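Local coordinates for assembly chaperone of ribosomal protein L4 (Acl4) (PDB 5TQB) that probably shields ribosomal protein L4 on its way into the ribosome, holding its client with a helical, tetratricopeptide-repeat-containing scaffold, at residues D59-Y64 against A92-E97; A104-G109 against C150-V155; R39-A44 against V69-D74; T13-G18 against G49-E54; E154-D159 against D164-R169. All coordinates share one frame; numbering follows the deposited sequence.

Contact 1: residues D59-Y64 against A92-E97; sequences DAARNY and AQLSEE
Arg62 of helix 58-71 reaches across to helix 86-94 and grips a single backbone atom, the carbonyl oxygen of Leu94, with two of its N-H groups. Both bonds run in the guanidinium plane, along the side shared by NE and NH2, yet they meet the oxygen differently. NH2 comes in the carbonyl plane at 2.9 Å from Leu94 O, whereas Arg62 NE, at 3.2 Å from that same Leu94 O, stands above the plane, with a more bent bond (N-H...O angle 144°). The chain runs out with CG anti to the backbone N (chi1 -177°) and bends at chi3, which turns this double-donor side onto the carbonyl.

Here a side-chain-to-backbone link ties two helices of an alpha-helical array, joining residues 59-64, which lie in the predicted tetratricopeptide repeat, to the C-terminal end of helix 86-94.

Charge pairing adds two carboxylates. Glu96 OE2 lies over one face of the guanidinium group, 3.2 Å from Arg62 NE, so this salt bridge rests on charge without a directed N-H. Asp59, one turn earlier in the arginine's own helix, sits at the edge instead, its OD1 accepting from Arg62 NH1 at 3.2 Å. Shortened to alanine, this arginine would probably leave Leu94 O without its two donors and the two acids without the positive charge between them.

Apolar packing is slight: Ala61 CB touches Leu94 CD2 at 4.1 Å. Ala61 also packs on Val53 of helix 41-54, and Leu94 meets an aromatic side chain of the other protein chain in the complex.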
# COMPACT_ATOMS: atom_id res chain seq x y z
N ASP B 59 10.17 19.75 7.45
CA ASP B 59 10.24 21.18 7.71
C ASP B 59 10.35 21.99 6.43
O ASP B 59 9.83 23.10 6.34
CB ASP B 59 11.41 21.48 8.65
CG ASP B 59 11.26 20.83 10.01
OD1 ASP B 59 10.53 21.38 10.85
OD2 ASP B 59 11.86 19.75 10.23
N ALA B 60 11.04 21.43 5.43
CA ALA B 60 11.12 22.06 4.12
C ALA B 60 9.75 21.97 3.47
O ALA B 60 9.27 22.93 2.86
CB ALA B 60 12.16 21.37 3.26
N ALA B 61 9.12 20.81 3.61
CA ALA B 61 7.79 20.59 3.05
C ALA B 61 6.76 21.57 3.60
O ALA B 61 5.91 22.06 2.86
CB ALA B 61 7.35 19.17 3.30
N ARG B 62 6.85 21.86 4.90
CA ARG B 62 5.90 22.77 5.53
C ARG B 62 6.05 24.19 4.98
O ARG B 62 5.07 24.86 4.67
CB ARG B 62 6.07 22.78 7.06
CG ARG B 62 5.05 23.65 7.78
CD ARG B 62 5.25 23.66 9.30
NE ARG B 62 5.26 22.32 9.89
CZ ARG B 62 6.35 21.65 10.25
NH1 ARG B 62 7.56 22.18 10.10
NH2 ARG B 62 6.24 20.43 10.76
N ASN B 63 7.30 24.64 4.86
CA ASN B 63 7.57 25.98 4.35
C ASN B 63 7.09 26.16 2.90
O ASN B 63 6.56 27.21 2.54
CB ASN B 63 9.06 26.29 4.46
CG ASN B 63 9.54 26.29 5.90
OD1 ASN B 63 8.86 26.79 6.80
ND2 ASN B 63 10.73 25.73 6.13
N TYR B 64 7.25 25.13 2.08
CA TYR B 64 6.84 25.20 0.68
C TYR B 64 5.32 25.21 0.56
O TYR B 64 4.75 26.00 -0.19
CB TYR B 64 7.41 24.02 -0.11
CG TYR B 64 8.86 24.17 -0.51
CD1 TYR B 64 9.28 25.25 -1.28
CD2 TYR B 64 9.81 23.23 -0.14
CE1 TYR B 64 10.59 25.40 -1.65
CE2 TYR B 64 11.13 23.37 -0.51
CZ TYR B 64 11.52 24.46 -1.27
OH TYR B 64 12.83 24.61 -1.65
N ALA B 92 -2.25 20.60 7.54
CA ALA B 92 -3.02 20.07 8.66
C ALA B 92 -2.30 18.90 9.32
O ALA B 92 -2.23 18.82 10.55
CB ALA B 92 -4.40 19.64 8.19
N GLN B 93 -1.76 18.00 8.51
CA GLN B 93 -1.05 16.83 9.02
C GLN B 93 0.32 17.20 9.57
O GLN B 93 0.80 16.60 10.54
CB GLN B 93 -0.88 15.77 7.94
CG GLN B 93 -2.13 14.97 7.67
CD GLN B 93 -1.94 13.86 6.65
OE1 GLN B 93 -2.92 13.25 6.22
NE2 GLN B 93 -0.69 13.59 6.27
N LEU B 94 0.95 18.19 8.94
CA LEU B 94 2.29 18.61 9.32
C LEU B 94 2.28 19.62 10.46
O LEU B 94 3.34 20.01 10.95
CB LEU B 94 3.01 19.20 8.10
CG LEU B 94 3.74 18.19 7.20
CD1 LEU B 94 2.90 16.94 6.96
CD2 LEU B 94 4.16 18.82 5.87
N SER B 95 1.09 20.02 10.89
CA SER B 95 0.95 21.01 11.96
C SER B 95 1.65 20.55 13.23
O SER B 95 1.48 19.42 13.67
CB SER B 95 -0.52 21.26 12.27
OG SER B 95 -0.65 22.10 13.40
N GLU B 96 2.45 21.44 13.80
CA GLU B 96 3.24 21.13 14.98
C GLU B 96 2.40 21.32 16.25
O GLU B 96 2.70 20.73 17.29
CB GLU B 96 4.50 22.00 15.03
CG GLU B 96 4.28 23.47 14.68
CD GLU B 96 4.39 23.76 13.19
OE1 GLU B 96 3.35 23.98 12.53
OE2 GLU B 96 5.53 23.78 12.67
N GLU B 97 1.35 22.13 16.16
CA GLU B 97 0.40 22.27 17.24
C GLU B 97 -0.59 21.11 17.22
O GLU B 97 -0.96 20.57 18.26
CB GLU B 97 -0.36 23.60 17.12
CG GLU B 97 -1.51 23.75 18.12
CD GLU B 97 -2.17 25.12 18.09
OE1 GLU B 97 -3.42 25.19 18.14
OE2 GLU B 97 -1.44 26.14 18.02

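Contact 2: residues A104-G109 against C150-V155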
# COMPACT_ATOMS: atom_id res chain seq x y z
N ALA B 104 -8.49 23.41 11.50
CA ALA B 104 -8.63 24.66 10.75
C ALA B 104 -8.11 24.49 9.33
O ALA B 104 -8.77 24.87 8.37
CB ALA B 104 -7.88 25.78 11.46
N TRP B 105 -6.92 23.90 9.19
CA TRP B 105 -6.36 23.63 7.87
C TRP B 105 -7.22 22.65 7.07
O TRP B 105 -7.45 22.85 5.87
CB TRP B 105 -4.93 23.09 7.99
CG TRP B 105 -3.90 24.14 8.28
CD1 TRP B 105 -3.07 24.19 9.36
CD2 TRP B 105 -3.58 25.28 7.47
NE1 TRP B 105 -2.25 25.29 9.28
CE2 TRP B 105 -2.55 25.98 8.13
CE3 TRP B 105 -4.07 25.78 6.26
CZ2 TRP B 105 -1.99 27.15 7.62
CZ3 TRP B 105 -3.52 26.94 5.75
CH2 TRP B 105 -2.49 27.62 6.43
N PHE B 106 -7.70 21.61 7.74
CA PHE B 106 -8.53 20.60 7.09
C PHE B 106 -9.82 21.23 6.59
O PHE B 106 -10.30 20.90 5.50
CB PHE B 106 -8.87 19.47 8.08
CG PHE B 106 -7.79 18.42 8.21
CD1 PHE B 106 -7.45 17.91 9.47
CD2 PHE B 106 -7.14 17.91 7.10
CE1 PHE B 106 -6.48 16.94 9.61
CE2 PHE B 106 -6.16 16.93 7.24
CZ PHE B 106 -5.83 16.45 8.49
N GLU B 107 -10.39 22.12 7.40
CA GLU B 107 -11.65 22.77 7.05
C GLU B 107 -11.47 23.64 5.81
O GLU B 107 -12.31 23.64 4.92
CB GLU B 107 -12.17 23.62 8.21
CG GLU B 107 -12.94 22.82 9.25
CD GLU B 107 -13.43 23.68 10.41
OE1 GLU B 107 -13.13 24.89 10.44
OE2 GLU B 107 -14.12 23.13 11.30
N ARG B 108 -10.36 24.37 5.75
CA ARG B 108 -10.04 25.17 4.58
C ARG B 108 -9.93 24.29 3.35
O ARG B 108 -10.35 24.67 2.26
CB ARG B 108 -8.73 25.93 4.79
CG ARG B 108 -8.85 27.11 5.74
CD ARG B 108 -8.30 28.39 5.14
NE ARG B 108 -6.97 28.72 5.65
CZ ARG B 108 -6.10 29.50 5.00
NH1 ARG B 108 -6.40 30.00 3.81
NH2 ARG B 108 -4.92 29.76 5.55
N GLY B 109 -9.37 23.10 3.53
CA GLY B 109 -9.20 22.16 2.44
C GLY B 109 -10.53 21.58 1.99
O GLY B 109 -10.78 21.42 0.80
N CYS B 150 -12.85 12.39 7.59
CA CYS B 150 -12.35 11.31 8.43
C CYS B 150 -11.09 11.74 9.15
O CYS B 150 -10.88 11.39 10.31
CB CYS B 150 -12.07 10.06 7.59
SG CYS B 150 -13.56 9.20 7.00
N ALA B 151 -10.25 12.51 8.47
CA ALA B 151 -9.03 13.00 9.11
C ALA B 151 -9.38 13.87 10.31
O ALA B 151 -8.71 13.82 11.34
CB ALA B 151 -8.19 13.78 8.12
N VAL B 152 -10.45 14.66 10.19
CA VAL B 152 -10.89 15.53 11.28
C VAL B 152 -11.48 14.71 12.43
O VAL B 152 -11.24 15.01 13.60
CB VAL B 152 -11.92 16.57 10.78
CG1 VAL B 152 -12.45 17.42 11.93
CG2 VAL B 152 -11.29 17.46 9.73
N VAL B 153 -12.23 13.66 12.10
CA VAL B 153 -12.75 12.73 13.09
C VAL B 153 -11.63 12.23 14.00
O VAL B 153 -11.78 12.20 15.22
CB VAL B 153 -13.45 11.52 12.41
CG1 VAL B 153 -13.71 10.40 13.42
CG2 VAL B 153 -14.76 11.95 11.75
N GLU B 154 -10.51 11.86 13.39
CA GLU B 154 -9.39 11.27 14.12
C GLU B 154 -8.66 12.29 15.00
O GLU B 154 -8.07 11.92 16.02
CB GLU B 154 -8.42 10.59 13.14
CG GLU B 154 -9.01 9.34 12.47
CD GLU B 154 -8.33 8.97 11.14
OE1 GLU B 154 -7.23 9.50 10.85
OE2 GLU B 154 -8.90 8.15 10.39
N VAL B 155 -8.71 13.56 14.63
CA VAL B 155 -8.16 14.61 15.49
C VAL B 155 -9.02 14.74 16.75
O VAL B 155 -8.50 14.92 17.85
CB VAL B 155 -8.09 15.98 14.77
CG1 VAL B 155 -7.53 17.04 15.70
CG2 VAL B 155 -7.24 15.89 13.52
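Phe106 holds CG anti to its carbonyl carbon (chi1 -82°), which sends the ring from helix 100-125 toward Ala151, Val152 and Val155 of helix 131-156. On the receiving side, Val152 keeps CG1 anti to the backbone N (chi1 177°), leaving its other branch, CG2, to meet the phenylalanine.

Three methyl groups then engage different parts of one aromatic side chain. Ala151 CB lies over a face of the ring, 3.9 Å from the Phe106 ring centroid and 24° off the normal, a CH-pi contact displaced toward the rim at CZ. Val155 CG2 comes up at the edge, near the ring plane, 4.1 Å from Phe106 CE1. Val152 CG2 works nearer the root of the side chain, 3.6 Å from Phe106 CB, the two side chains running antiparallel past one another. No hydrogen bond crosses the contact, and all four residues are buried, so apolar fit carries it. With the ring of Phe106 cut back to an alanine, Val152 CG2 could still touch CB, but Ala151 and Val155 would probably face a gap where the ring had been.

The same phenylalanine also packs on Ala92 of helix 86-94 and on an aromatic side chain of the other protein chain, while Val152 rests on Leu173 of helix 166-180. The axes of the two short segments pass 10.1 Å apart with their directions at 164°. The result is a near-antiparallel pair of consecutive helices, consistent with the helical hairpins of alpha-solenoid scaffolds such as tetratricopeptide-repeat proteins.

Contact 3: residues R39-A44 against V69-D74; sequences RHAGAA and VKVDED
Val71, near the end of helix 58-71, packs against Ala41 and Gly42 at the start of helix 41-54, within the helix pair of the predicted tetratricopeptide repeat. Successive helices of such a repeat pack as an antiparallel pair, and this contact joins the first turn of one to the last turn of the other.

Val71 has the most surface buried by the contact. Its CG1 branch, anti to the backbone N (chi1 170°), faces the opposite helix and lies 3.9 Å from Ala41 CB; CG2 approaches that same Ala41 CB more loosely, at 4.2 Å. The alanine methyl thus sits before both prongs of the valine. Gly42, having no side chain, offers its backbone to the contact, and the chains come close: its CA is 6.0 Å from Val71 CA.

The surroundings are more polar. His40, at the N-cap position, hydrogen-bonds through its imidazole to Glu80, and Asp72, where the chain leaves helical geometry, has a long and weak ion pair with Lys87. No hydrogen bond links the two segments themselves. The remaining close approach is of Val71 CG1 to the backbone nitrogen Gly42 N, 3.9 Å away.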
# COMPACT_ATOMS: atom_id res chain seq x y z
N ARG B 39 2.68 33.06 -12.37
CA ARG B 39 1.40 32.44 -12.67
C ARG B 39 1.30 31.05 -12.02
O ARG B 39 0.27 30.71 -11.43
CB ARG B 39 1.27 32.33 -14.19
CG ARG B 39 -0.12 31.99 -14.73
CD ARG B 39 -0.16 32.21 -16.25
NE ARG B 39 -1.44 31.80 -16.83
CZ ARG B 39 -1.66 30.64 -17.46
NH1 ARG B 39 -0.69 29.76 -17.61
NH2 ARG B 39 -2.87 30.37 -17.95
N HIS B 40 2.37 30.27 -12.13
CA HIS B 40 2.39 28.89 -11.63
C HIS B 40 3.07 28.75 -10.27
O HIS B 40 3.53 27.67 -9.91
CB HIS B 40 3.10 27.98 -12.63
CG HIS B 40 2.25 27.56 -13.79
ND1 HIS B 40 2.04 28.36 -14.88
CD2 HIS B 40 1.56 26.42 -14.02
CE1 HIS B 40 1.26 27.74 -15.74
NE2 HIS B 40 0.95 26.55 -15.24
N ALA B 41 3.12 29.83 -9.50
CA ALA B 41 3.79 29.82 -8.21
C ALA B 41 3.18 28.78 -7.27
O ALA B 41 3.89 28.00 -6.63
CB ALA B 41 3.76 31.20 -7.57
N GLY B 42 1.85 28.74 -7.21
CA GLY B 42 1.16 27.81 -6.34
C GLY B 42 1.44 26.36 -6.68
O GLY B 42 1.74 25.55 -5.80
N ALA B 43 1.35 26.03 -7.96
CA ALA B 43 1.60 24.67 -8.42
C ALA B 43 3.06 24.30 -8.20
O ALA B 43 3.37 23.17 -7.83
CB ALA B 43 1.24 24.54 -9.89
N ALA B 44 3.95 25.26 -8.42
CA ALA B 44 5.39 25.03 -8.26
C ALA B 44 5.76 24.77 -6.80
O ALA B 44 6.53 23.85 -6.49
CB ALA B 44 6.17 26.20 -8.79
N VAL B 69 0.21 28.50 0.00
CA VAL B 69 -1.04 29.04 0.53
C VAL B 69 -1.05 30.56 0.42
O VAL B 69 -2.05 31.16 0.02
CB VAL B 69 -1.26 28.63 2.00
CG1 VAL B 69 -2.43 29.39 2.62
CG2 VAL B 69 -1.51 27.13 2.08
N LYS B 70 0.06 31.19 0.78
CA LYS B 70 0.16 32.64 0.73
C LYS B 70 -0.05 33.17 -0.69
O LYS B 70 -0.47 34.30 -0.88
CB LYS B 70 1.50 33.11 1.29
CG LYS B 70 1.61 32.95 2.80
CD LYS B 70 3.05 33.10 3.29
CE LYS B 70 3.18 32.69 4.75
NZ LYS B 70 4.59 32.41 5.13
N VAL B 71 0.24 32.33 -1.68
CA VAL B 71 0.03 32.68 -3.08
C VAL B 71 -1.42 32.47 -3.52
O VAL B 71 -1.89 33.12 -4.44
CB VAL B 71 0.96 31.83 -4.00
CG1 VAL B 71 0.59 31.99 -5.46
CG2 VAL B 71 2.41 32.22 -3.78
N ASP B 72 -2.12 31.55 -2.85
CA ASP B 72 -3.49 31.18 -3.23
C ASP B 72 -4.33 30.92 -1.97
O ASP B 72 -4.74 29.79 -1.69
CB ASP B 72 -3.46 29.93 -4.13
CG ASP B 72 -4.83 29.57 -4.69
OD1 ASP B 72 -5.67 30.47 -4.88
OD2 ASP B 72 -5.06 28.37 -4.94
N GLU B 73 -4.58 31.99 -1.21
CA GLU B 73 -5.11 31.87 0.15
C GLU B 73 -6.48 31.18 0.23
O GLU B 73 -6.74 30.45 1.19
CB GLU B 73 -5.19 33.25 0.80
CG GLU B 73 -4.98 33.22 2.31
CD GLU B 73 -3.51 33.32 2.70
OE1 GLU B 73 -3.17 32.94 3.84
OE2 GLU B 73 -2.70 33.78 1.86
N ASP B 74 -7.34 31.40 -0.75
CA ASP B 74 -8.69 30.84 -0.74
C ASP B 74 -8.83 29.61 -1.63
O ASP B 74 -9.90 29.00 -1.69
CB ASP B 74 -9.71 31.90 -1.15
CG ASP B 74 -9.52 32.38 -2.58
OD1 ASP B 74 -8.39 32.26 -3.11
OD2 ASP B 74 -10.50 32.89 -3.17

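Contact 4: residues T13-G18 against G49-E54; sequences TLLEEG and GQIHVE
Leu15 makes a largely apolar helix-to-helix contact, centred on Ile51 and flanked by Gln50 and the CG of Glu54, which joins the end of helix 4-16 to the last turns of helix 41-54 in the predicted tetratricopeptide repeat. Helix 20-32 comes between the two in sequence and also packs on Ile51, through Ala24 and Ala27, so the contact spans alternate helices of the array.

Leu15 supplies the whole approach from its side. With CG anti to the backbone N (chi1 -171°), its fork extends toward helix 41-54 and meets Ile51 with both branches: CD1 and CD2 of Leu15 each lie 4.0 Å from Ile51 CG1. Leu15 CD2 also comes to 3.8 Å from Gln50 OE1, the leucine lying roughly perpendicular to the glutamine, and Leu15 CD1 reaches the aliphatic part of Glu54, 4.4 Å from its CG. Just beyond, Gly18 adopts positive phi as the C-prime residue of a Schellman motif, which ends helix 4-16.

The chemistry thus implies a division of labour: van der Waals contact joins the two segments without a hydrogen bond, leaving the Glu54 carboxylate to bond with polar side chains of the other protein chain and Gln50 NE2 with Glu86.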
# COMPACT_ATOMS: atom_id res chain seq x y z
N THR B 13 7.18 14.11 -13.83
CA THR B 13 7.49 12.81 -14.42
C THR B 13 8.61 12.15 -13.63
O THR B 13 8.54 10.95 -13.35
CB THR B 13 7.93 12.95 -15.89
OG1 THR B 13 6.89 13.57 -16.65
CG2 THR B 13 8.24 11.58 -16.50
N LEU B 14 9.62 12.93 -13.27
CA LEU B 14 10.74 12.41 -12.49
C LEU B 14 10.27 11.90 -11.13
O LEU B 14 10.73 10.87 -10.65
CB LEU B 14 11.80 13.50 -12.30
CG LEU B 14 12.64 13.87 -13.52
CD1 LEU B 14 13.48 15.11 -13.24
CD2 LEU B 14 13.53 12.72 -13.94
N LEU B 15 9.34 12.62 -10.52
CA LEU B 15 8.79 12.23 -9.24
C LEU B 15 8.00 10.93 -9.38
O LEU B 15 8.07 10.05 -8.52
CB LEU B 15 7.90 13.35 -8.68
CG LEU B 15 7.42 13.20 -7.24
CD1 LEU B 15 8.59 13.14 -6.27
CD2 LEU B 15 6.51 14.36 -6.88
N GLU B 16 7.25 10.82 -10.47
CA GLU B 16 6.43 9.64 -10.72
C GLU B 16 7.28 8.42 -11.11
O GLU B 16 6.78 7.30 -11.14
CB GLU B 16 5.41 9.92 -11.82
CG GLU B 16 4.28 10.84 -11.41
CD GLU B 16 3.23 11.02 -12.49
OE1 GLU B 16 3.40 10.43 -13.59
OE2 GLU B 16 2.24 11.74 -12.26
N GLU B 17 8.56 8.66 -11.41
CA GLU B 17 9.48 7.58 -11.74
C GLU B 17 10.36 7.21 -10.55
O GLU B 17 11.30 6.43 -10.69
CB GLU B 17 10.37 7.97 -12.93
CG GLU B 17 9.69 7.86 -14.28
CD GLU B 17 10.60 8.23 -15.44
OE1 GLU B 17 11.83 8.03 -15.33
OE2 GLU B 17 10.07 8.71 -16.46
N GLY B 18 10.07 7.80 -9.40
CA GLY B 18 10.82 7.52 -8.19
C GLY B 18 12.20 8.16 -8.17
O GLY B 18 13.04 7.80 -7.34
N GLY B 49 6.68 20.95 -2.39
CA GLY B 49 6.18 20.42 -1.13
C GLY B 49 6.08 18.91 -1.16
O GLY B 49 6.56 18.24 -0.24
N GLN B 50 5.44 18.38 -2.20
CA GLN B 50 5.32 16.93 -2.40
C GLN B 50 6.69 16.27 -2.40
O GLN B 50 6.88 15.21 -1.80
CB GLN B 50 4.65 16.61 -3.74
CG GLN B 50 3.25 17.15 -3.93
CD GLN B 50 2.77 17.04 -5.37
OE1 GLN B 50 3.50 16.60 -6.25
NE2 GLN B 50 1.53 17.45 -5.61
N ILE B 51 7.64 16.89 -3.08
CA ILE B 51 8.96 16.31 -3.26
C ILE B 51 9.68 16.17 -1.93
O ILE B 51 10.27 15.13 -1.64
CB ILE B 51 9.83 17.14 -4.23
CG1 ILE B 51 9.26 17.04 -5.65
CG2 ILE B 51 11.28 16.66 -4.23
CD1 ILE B 51 9.79 18.11 -6.61
N HIS B 52 9.62 17.21 -1.12
CA HIS B 52 10.31 17.20 0.16
C HIS B 52 9.60 16.34 1.19
O HIS B 52 10.20 15.90 2.16
CB HIS B 52 10.53 18.63 0.65
CG HIS B 52 11.61 19.35 -0.10
ND1 HIS B 52 11.42 19.89 -1.35
CD2 HIS B 52 12.90 19.59 0.23
CE1 HIS B 52 12.55 20.44 -1.76
NE2 HIS B 52 13.46 20.28 -0.82
N VAL B 53 8.31 16.08 0.97
CA VAL B 53 7.58 15.13 1.80
C VAL B 53 8.11 13.74 1.50
O VAL B 53 8.41 12.96 2.41
CB VAL B 53 6.06 15.17 1.52
CG1 VAL B 53 5.39 13.80 1.75
CG2 VAL B 53 5.39 16.23 2.38
N GLU B 54 8.23 13.43 0.22
CA GLU B 54 8.72 12.13 -0.21
C GLU B 54 10.18 11.93 0.22
O GLU B 54 10.63 10.80 0.37
CB GLU B 54 8.59 11.99 -1.73
CG GLU B 54 7.17 12.20 -2.24
CD GLU B 54 6.52 10.92 -2.74
OE1 GLU B 54 5.30 10.75 -2.56
OE2 GLU B 54 7.24 10.09 -3.33

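Contact 5: residues E154-D159 against D164-R169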
# COMPACT_ATOMS: atom_id res chain seq x y z
N GLU B 154 -10.51 11.86 13.39
CA GLU B 154 -9.39 11.27 14.12
C GLU B 154 -8.66 12.29 15.00
O GLU B 154 -8.07 11.92 16.02
CB GLU B 154 -8.42 10.59 13.14
CG GLU B 154 -9.01 9.34 12.47
CD GLU B 154 -8.33 8.97 11.14
OE1 GLU B 154 -7.23 9.50 10.85
OE2 GLU B 154 -8.90 8.15 10.39
N VAL B 155 -8.71 13.56 14.63
CA VAL B 155 -8.16 14.61 15.49
C VAL B 155 -9.02 14.74 16.75
O VAL B 155 -8.50 14.92 17.85
CB VAL B 155 -8.09 15.98 14.77
CG1 VAL B 155 -7.53 17.04 15.70
CG2 VAL B 155 -7.24 15.89 13.52
N TYR B 156 -10.34 14.64 16.58
CA TYR B 156 -11.25 14.79 17.71
C TYR B 156 -11.25 13.57 18.63
O TYR B 156 -11.76 13.63 19.75
CB TYR B 156 -12.67 15.09 17.23
CG TYR B 156 -12.90 16.56 16.96
CD1 TYR B 156 -12.99 17.47 18.01
CD2 TYR B 156 -13.01 17.04 15.67
CE1 TYR B 156 -13.19 18.81 17.78
CE2 TYR B 156 -13.21 18.39 15.43
CZ TYR B 156 -13.30 19.27 16.48
OH TYR B 156 -13.49 20.60 16.22
N MSE B 157 -10.67 12.47 18.16
CA MSE B 157 -10.54 11.27 18.98
C MSE B 157 -9.11 11.10 19.49
O MSE B 157 -8.79 10.10 20.12
CB MSE B 157 -10.96 10.03 18.19
CG MSE B 157 -12.42 10.06 17.74
SE MSE B 157 -12.93 8.46 16.77
CE MSE B 157 -12.93 7.21 18.26
N THR B 158 -8.28 12.10 19.21
CA THR B 158 -6.94 12.17 19.78
C THR B 158 -6.69 13.57 20.37
O THR B 158 -7.03 13.82 21.53
CB THR B 158 -5.84 11.80 18.76
OG1 THR B 158 -6.00 12.57 17.55
CG2 THR B 158 -5.91 10.30 18.43
N ASP B 159 -6.11 14.46 19.57
CA ASP B 159 -5.70 15.79 20.05
C ASP B 159 -6.80 16.55 20.81
O ASP B 159 -6.55 17.14 21.86
CB ASP B 159 -5.25 16.66 18.87
CG ASP B 159 -4.10 16.04 18.07
OD1 ASP B 159 -3.66 16.69 17.09
OD2 ASP B 159 -3.65 14.91 18.39
N ASP B 164 -15.91 18.83 24.69
CA ASP B 164 -17.22 18.34 25.10
C ASP B 164 -18.07 17.92 23.91
O ASP B 164 -18.80 16.93 23.99
CB ASP B 164 -17.95 19.41 25.91
CG ASP B 164 -17.21 19.79 27.18
OD1 ASP B 164 -16.22 19.10 27.52
OD2 ASP B 164 -17.61 20.78 27.83
N ASP B 165 -17.98 18.67 22.82
CA ASP B 165 -18.74 18.37 21.62
C ASP B 165 -17.92 17.52 20.65
O ASP B 165 -18.10 17.59 19.44
CB ASP B 165 -19.17 19.67 20.93
CG ASP B 165 -18.01 20.42 20.32
OD1 ASP B 165 -18.23 21.19 19.36
OD2 ASP B 165 -16.86 20.25 20.79
N ALA B 166 -17.03 16.70 21.21
CA ALA B 166 -16.18 15.84 20.39
C ALA B 166 -16.99 14.76 19.69
O ALA B 166 -16.84 14.54 18.49
CB ALA B 166 -15.09 15.20 21.25
N GLU B 167 -17.87 14.09 20.44
CA GLU B 167 -18.66 13.00 19.86
C GLU B 167 -19.67 13.54 18.86
O GLU B 167 -19.95 12.89 17.84
CB GLU B 167 -19.39 12.22 20.96
CG GLU B 167 -20.15 11.01 20.43
CD GLU B 167 -20.94 10.30 21.50
OE1 GLU B 167 -20.89 10.76 22.66
OE2 GLU B 167 -21.62 9.30 21.19
N GLN B 168 -20.23 14.71 19.15
CA GLN B 168 -21.22 15.33 18.29
C GLN B 168 -20.62 15.69 16.93
O GLN B 168 -21.20 15.41 15.88
CB GLN B 168 -21.78 16.58 18.97
CG GLN B 168 -22.96 17.21 18.25
CD GLN B 168 -23.55 18.39 19.00
OE1 GLN B 168 -23.84 19.43 18.41
NE2 GLN B 168 -23.74 18.24 20.31
N ARG B 169 -19.45 16.32 16.96
CA ARG B 169 -18.76 16.71 15.73
C ARG B 169 -18.38 15.50 14.89
O ARG B 169 -18.52 15.52 13.66
CB ARG B 169 -17.54 17.56 16.06
CG ARG B 169 -17.88 19.00 16.43
CD ARG B 169 -16.66 19.80 16.84
NE ARG B 169 -16.97 21.22 16.98
CZ ARG B 169 -16.12 22.14 17.44
NH1 ARG B 169 -14.90 21.79 17.82
NH2 ARG B 169 -16.51 23.40 17.53
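Tyr156 lays its ring against the side chain of Arg169, whose CB sits over one face. Further out, Arg169 CD passes 3.4 Å from Tyr156 CZ, so much of the arginine's aliphatic chain, extended from CG to NE, overlaps the aromatic group. The guanidinium plane is turned 67° from the ring and is therefore not stacked on it; Arg169 NH1 is modelled only 2.4 Å from Tyr156 OH, so the exact placement of this end is doubtful.

Asp165 holds the arginine from within its own segment. Its OD1 lies 2.7 Å from Arg169 NE but well out of the guanidinium plane, a pairing of charges with no N-H aimed at the oxygen. Asp165 occupies the N-cap position of helix 166-180 without a side-chain capping bond. At the backbone, Ala166 CB comes to 4.0 Å from the carbonyl oxygen Tyr156 O, and 5.7 Å separates Tyr156 CA from Ala166 CA. Past the tyrosine, Thr158 OG1 donates to Glu154 O at 2.7 Å as the chain leaves the helix.

This is a local contact across the connection between consecutive helices of the all-helical array, setting the end of helix 131-156 against the start of helix 166-180. Tyr156 also touches Val103 of helix 100-125 and Cys170, while Met157, present as selenomethionine, packs on Asn193 and Ser197 of helix 185-197.

In the fold
Five contacts in one helical array show how chemistry follows place. Contacts 2, 3 and 4 are buried and essentially apolar, whereas contact 1, partly buried, relies on a charged network and a backbone grip; contact 5, also buried, lays an arginine chain, charge-paired within its own segment, over a tyrosine. Contacts 3 and 4 share helix 41-54, contacts 1 and 3 share helix 58-71, and contacts 2 and 5 share helix 131-156 together with Glu154 and Val155. Ala92 touching Phe106 joins contact 1 to contact 2, and Ala61 on Val53 joins it to contact 4. Contacts 4 and 5 lie on opposite sides of the chain's centre, their own centres about 33 Å apart.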